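Local atomic coordinates of ribonucleoside-diphosphate reductase (Pseudomonas aeruginosa, PDB entry 5IM3), a protein that probably reduces ribonucleoside diphosphates to the deoxyribonucleotides needed for DNA synthesis, and is regulated allosterically by nucleotides such as dATP. Residues 592-595 with 599-602; 694-699 with 764-769. All coordinates share one frame; numbering follows the deposited sequence.

Interaction 1. Residues 592-595 with 599-602; sequences LNTN and IAVC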
loop_
_atom_site.group_PDB
_atom_site.type_symbol
_atom_site.label_atom_id
_atom_site.label_comp_id
_atom_site.label_asym_id
_atom_site.label_seq_id
_atom_site.Cartn_x
_atom_site.Cartn_y
_atom_site.Cartn_z
ATOM N N LEU A 592 -8.688 -32.782 31.441
ATOM C CA LEU A 592 -9.521 -33.640 32.270
ATOM C C LEU A 592 -10.791 -34.027 31.519
ATOM O O LEU A 592 -11.265 -33.295 30.646
ATOM C CB LEU A 592 -9.890 -32.940 33.583
ATOM C CG LEU A 592 -8.728 -32.527 34.491
ATOM C CD1 LEU A 592 -9.244 -31.699 35.659
ATOM C CD2 LEU A 592 -7.969 -33.745 34.994
ATOM N N ASN A 593 -11.343 -35.186 31.878
ATOM C CA ASN A 593 -12.559 -35.683 31.246
ATOM C C ASN A 593 -13.778 -34.866 31.666
ATOM O O ASN A 593 -13.850 -34.333 32.775
ATOM C CB ASN A 593 -12.799 -37.148 31.611
ATOM C CG ASN A 593 -11.753 -38.076 31.035
ATOM O OD1 ASN A 593 -11.002 -37.708 30.134
ATOM N ND2 ASN A 593 -11.707 -39.300 31.551
ATOM N N THR A 594 -14.754 -34.792 30.762
ATOM C CA THR A 594 -16.045 -34.183 31.054
ATOM C C THR A 594 -17.151 -35.047 30.470
ATOM O O THR A 594 -16.933 -35.803 29.521
ATOM C CB THR A 594 -16.155 -32.761 30.483
ATOM O OG1 THR A 594 -15.734 -32.756 29.113
ATOM C CG2 THR A 594 -15.292 -31.796 31.284
ATOM N N ASN A 595 -18.341 -34.941 31.053
ATOM C CA ASN A 595 -19.514 -35.582 30.474
ATOM C C ASN A 595 -20.768 -34.972 31.090
ATOM O O ASN A 595 -20.712 -33.965 31.803
ATOM C CB ASN A 595 -19.468 -37.107 30.657
ATOM C CG ASN A 595 -19.508 -37.533 32.114
ATOM O OD1 ASN A 595 -20.314 -37.036 32.906
ATOM N ND2 ASN A 595 -18.642 -38.474 32.468
ATOM N N ILE A 599 -18.328 -32.041 35.570
ATOM C CA ILE A 599 -17.640 -30.795 35.270
ATOM C C ILE A 599 -16.284 -30.876 35.959
ATOM O O ILE A 599 -16.203 -30.894 37.191
ATOM C CB ILE A 599 -18.457 -29.580 35.733
ATOM C CG1 ILE A 599 -19.665 -29.395 34.796
ATOM C CG2 ILE A 599 -17.601 -28.323 35.781
ATOM C CD1 ILE A 599 -20.621 -28.290 35.205
ATOM N N ALA A 600 -15.215 -30.948 35.169
ATOM C CA ALA A 600 -13.880 -31.105 35.733
ATOM C C ALA A 600 -13.457 -29.837 36.469
ATOM O O ALA A 600 -13.773 -28.721 36.048
ATOM C CB ALA A 600 -12.876 -31.434 34.634
ATOM N N VAL A 601 -12.743 -30.020 37.577
ATOM C CA VAL A 601 -12.316 -28.930 38.447
ATOM C C VAL A 601 -10.795 -28.948 38.520
ATOM O O VAL A 601 -10.197 -29.999 38.776
ATOM C CB VAL A 601 -12.923 -29.059 39.857
ATOM C CG1 VAL A 601 -12.692 -27.784 40.656
ATOM C CG2 VAL A 601 -14.406 -29.392 39.782
ATOM N N CYS A 602 -10.173 -27.787 38.312
ATOM C CA CYS A 602 -8.721 -27.663 38.386
ATOM C C CYS A 602 -8.332 -27.164 39.773
ATOM O O CYS A 602 -8.686 -26.043 40.158
ATOM C CB CYS A 602 -8.179 -26.713 37.319
ATOM S SG CYS A 602 -9.218 -26.550 35.841
#
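Thr594 OG1 is hydrogen-bonded to ND1 of His582, while the methyl branch of the same side chain, CG2, lies 4.0 Å from Ala600 N. With chi1 at 49°, the hydroxyl sits between the backbone N and the carbonyl carbon, and CG2 is left to turn toward Ala600. The case illustrates how the last part of a long loop can fold back over the strand it leads into. Ala600, whose CB bond is directed at the loop, is the centre of the contact: Ala600 CB lies 3.5 Å from Leu592 CB and 3.6 Å from Asn593 O. Leu592 reaches further along the strand, its CD1 lying 3.7 Å from Val601 O and 3.8 Å from Ala600 CB. Asn593 points away, and its ND2 is hydrogen-bonded to Gln575 O. The strand itself is held from elsewhere: Ala600 and Cys602 pair by backbone bonds with Leu375 and Cys373 in the antiparallel strand 373-377, and a disulfide joins Cys602 to Cys373, consistent with the redox cysteine pair of class I reductases. Close apolar contact around Ala600 thus holds loop to strand, while directional bonds to Gln575, His582 and strand 373-377 fix each segment separately.

Interaction 2. Residues 694-699 with 764-769; sequences YYAIQA and SNIMAI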
loop_
_atom_site.group_PDB
_atom_site.type_symbol
_atom_site.label_atom_id
_atom_site.label_comp_id
_atom_site.label_asym_id
_atom_site.label_seq_id
_atom_site.Cartn_x
_atom_site.Cartn_y
_atom_site.Cartn_z
ATOM N N TYR A 694 8.835 -37.239 39.394
ATOM C CA TYR A 694 9.085 -38.407 40.229
ATOM C C TYR A 694 8.536 -38.196 41.634
ATOM O O TYR A 694 7.809 -39.041 42.166
ATOM C CB TYR A 694 10.588 -38.691 40.267
ATOM C CG TYR A 694 10.967 -40.005 40.908
ATOM C CD1 TYR A 694 11.091 -40.118 42.286
ATOM C CD2 TYR A 694 11.217 -41.131 40.133
ATOM C CE1 TYR A 694 11.444 -41.314 42.875
ATOM C CE2 TYR A 694 11.574 -42.333 40.714
ATOM C CZ TYR A 694 11.683 -42.419 42.084
ATOM O OH TYR A 694 12.037 -43.612 42.667
ATOM N N TYR A 695 8.865 -37.055 42.244
ATOM C CA TYR A 695 8.424 -36.781 43.607
ATOM C C TYR A 695 6.913 -36.603 43.682
ATOM O O TYR A 695 6.269 -37.102 44.612
ATOM C CB TYR A 695 9.146 -35.542 44.136
ATOM C CG TYR A 695 10.641 -35.725 44.203
ATOM C CD1 TYR A 695 11.184 -36.922 44.654
ATOM C CD2 TYR A 695 11.509 -34.717 43.800
ATOM C CE1 TYR A 695 12.535 -37.109 44.717
ATOM C CE2 TYR A 695 12.872 -34.901 43.860
ATOM C CZ TYR A 695 13.365 -36.109 44.321
ATOM O OH TYR A 695 14.704 -36.316 44.388
ATOM N N ALA A 696 6.327 -35.896 42.717
ATOM C CA ALA A 696 4.882 -35.710 42.721
ATOM C C ALA A 696 4.164 -37.049 42.607
ATOM O O ALA A 696 3.235 -37.340 43.370
ATOM C CB ALA A 696 4.472 -34.771 41.585
ATOM N N ILE A 697 4.596 -37.890 41.667
ATOM C CA ILE A 697 3.994 -39.211 41.532
ATOM C C ILE A 697 4.225 -40.026 42.797
ATOM O O ILE A 697 3.316 -40.701 43.294
ATOM C CB ILE A 697 4.545 -39.918 40.277
ATOM C CG1 ILE A 697 4.065 -39.185 39.016
ATOM C CG2 ILE A 697 4.110 -41.389 40.249
ATOM C CD1 ILE A 697 4.633 -39.723 37.719
ATOM N N GLN A 698 5.443 -39.969 43.346
ATOM C CA GLN A 698 5.731 -40.698 44.576
ATOM C C GLN A 698 4.862 -40.205 45.728
ATOM O O GLN A 698 4.402 -41.002 46.555
ATOM C CB GLN A 698 7.212 -40.564 44.928
ATOM C CG GLN A 698 7.629 -41.373 46.140
ATOM C CD GLN A 698 9.095 -41.212 46.476
ATOM O OE1 GLN A 698 9.630 -40.104 46.453
ATOM N NE2 GLN A 698 9.757 -42.321 46.782
ATOM N N ALA A 699 4.628 -38.891 45.798
ATOM C CA ALA A 699 3.778 -38.343 46.852
ATOM C C ALA A 699 2.347 -38.849 46.726
ATOM O O ALA A 699 1.691 -39.139 47.733
ATOM C CB ALA A 699 3.805 -36.815 46.811
ATOM N N SER A 764 -5.815 -38.821 39.967
ATOM C CA SER A 764 -5.807 -39.228 38.564
ATOM C C SER A 764 -4.834 -38.395 37.742
ATOM O O SER A 764 -4.225 -38.909 36.796
ATOM C CB SER A 764 -7.215 -39.115 37.972
ATOM O OG SER A 764 -7.698 -37.785 38.060
ATOM N N ASN A 765 -4.688 -37.117 38.075
ATOM C CA ASN A 765 -3.723 -36.233 37.445
ATOM C C ASN A 765 -3.007 -35.461 38.544
ATOM O O ASN A 765 -3.601 -35.136 39.578
ATOM C CB ASN A 765 -4.398 -35.264 36.455
ATOM C CG ASN A 765 -4.886 -35.958 35.188
ATOM O OD1 ASN A 765 -4.201 -35.955 34.164
ATOM N ND2 ASN A 765 -6.077 -36.549 35.252
ATOM N N ILE A 766 -1.721 -35.178 38.322
ATOM C CA ILE A 766 -0.855 -34.595 39.342
ATOM C C ILE A 766 -0.375 -33.204 38.946
ATOM O O ILE A 766 -0.411 -32.270 39.753
ATOM C CB ILE A 766 0.352 -35.508 39.645
ATOM C CG1 ILE A 766 -0.054 -36.980 39.773
ATOM C CG2 ILE A 766 1.027 -35.042 40.925
ATOM C CD1 ILE A 766 -0.808 -37.300 41.020
ATOM N N MET A 767 0.104 -33.051 37.713
ATOM C CA MET A 767 0.911 -31.901 37.331
ATOM C C MET A 767 0.258 -31.101 36.213
ATOM O O MET A 767 -0.338 -31.664 35.290
ATOM C CB MET A 767 2.295 -32.352 36.887
ATOM C CG MET A 767 3.004 -33.206 37.914
ATOM S SD MET A 767 4.371 -34.103 37.184
ATOM C CE MET A 767 5.513 -32.755 36.898
ATOM N N ALA A 768 0.395 -29.780 36.309
ATOM C CA ALA A 768 -0.027 -28.860 35.262
ATOM C C ALA A 768 0.640 -27.523 35.538
ATOM O O ALA A 768 0.638 -27.059 36.682
ATOM C CB ALA A 768 -1.550 -28.712 35.228
ATOM N N ILE A 769 1.216 -26.915 34.505
ATOM C CA ILE A 769 1.907 -25.636 34.636
ATOM C C ILE A 769 0.946 -24.558 34.148
ATOM O O ILE A 769 0.740 -24.382 32.945
ATOM C CB ILE A 769 3.230 -25.614 33.865
ATOM C CG1 ILE A 769 4.170 -26.701 34.391
ATOM C CG2 ILE A 769 3.895 -24.245 33.989
ATOM C CD1 ILE A 769 5.469 -26.825 33.600
#
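Within residues 694-699, Ala696 carries the contact, meeting Ile766 and Met767; Met689, Ser693 and Ser700 of the same helix, 679-707, also touch this pair. Followed in order, Tyr694 comes first: it faces away, packs edge-to-face with Trp750, and gives its carbonyl O to Gln698 N at 2.8 Å in the regular helical pattern. Tyr695 turns to helix 620-640, against Thr620 and Glu624. Next, Ala696 directs its methyl at the partner segment, where Ile766 CG2 stands 3.5 Å from Ala696 CB; the same CG2 lies 4.0 Å from the Ala696 carbonyl O. A chi1 of -44° keeps Ile766 CG1 beside the backbone N and puts the CG2 methyl anti to it, toward the helix. Met767 adds a looser touch, its CG 4.3 Å from Ala696 CB. This is a helix flanking the alpha-beta barrel of the reductase: the segment it leans on has backbone bonds from Ile766 and Ala768 to Leu660 of strand 659-663, and the two oxygens of one carboxylate, Asp871, take its amides, OD2 that of Ile766 and OD1 that of Met767. Beyond Ala696, Ile697 turns to Leu753 of helix 751-757.

Overall arrangement
Both interactions belong to the barrel domain, their centres about 18 Å apart on the same side of the chain's centre, and interaction 1 closes before interaction 2 opens. They meet where Leu592 CD2 packs 3.4 Å from Asn765 ND2. Strand 659-663 ties them further, running parallel to strand 600-608 of interaction 1 and bonding through Leu660 to residues 764-769 of interaction 2. Helix 646-655 also reaches both, covering Val601 and offering the His655 carbonyl to Ser764. The first contact includes Cys602 of the disulfide and the second lies at a helix flanking the barrel, so two buried contacts, one local and one between distant parts of the chain, touch through Leu592 and Asn765 and share strand 659-663.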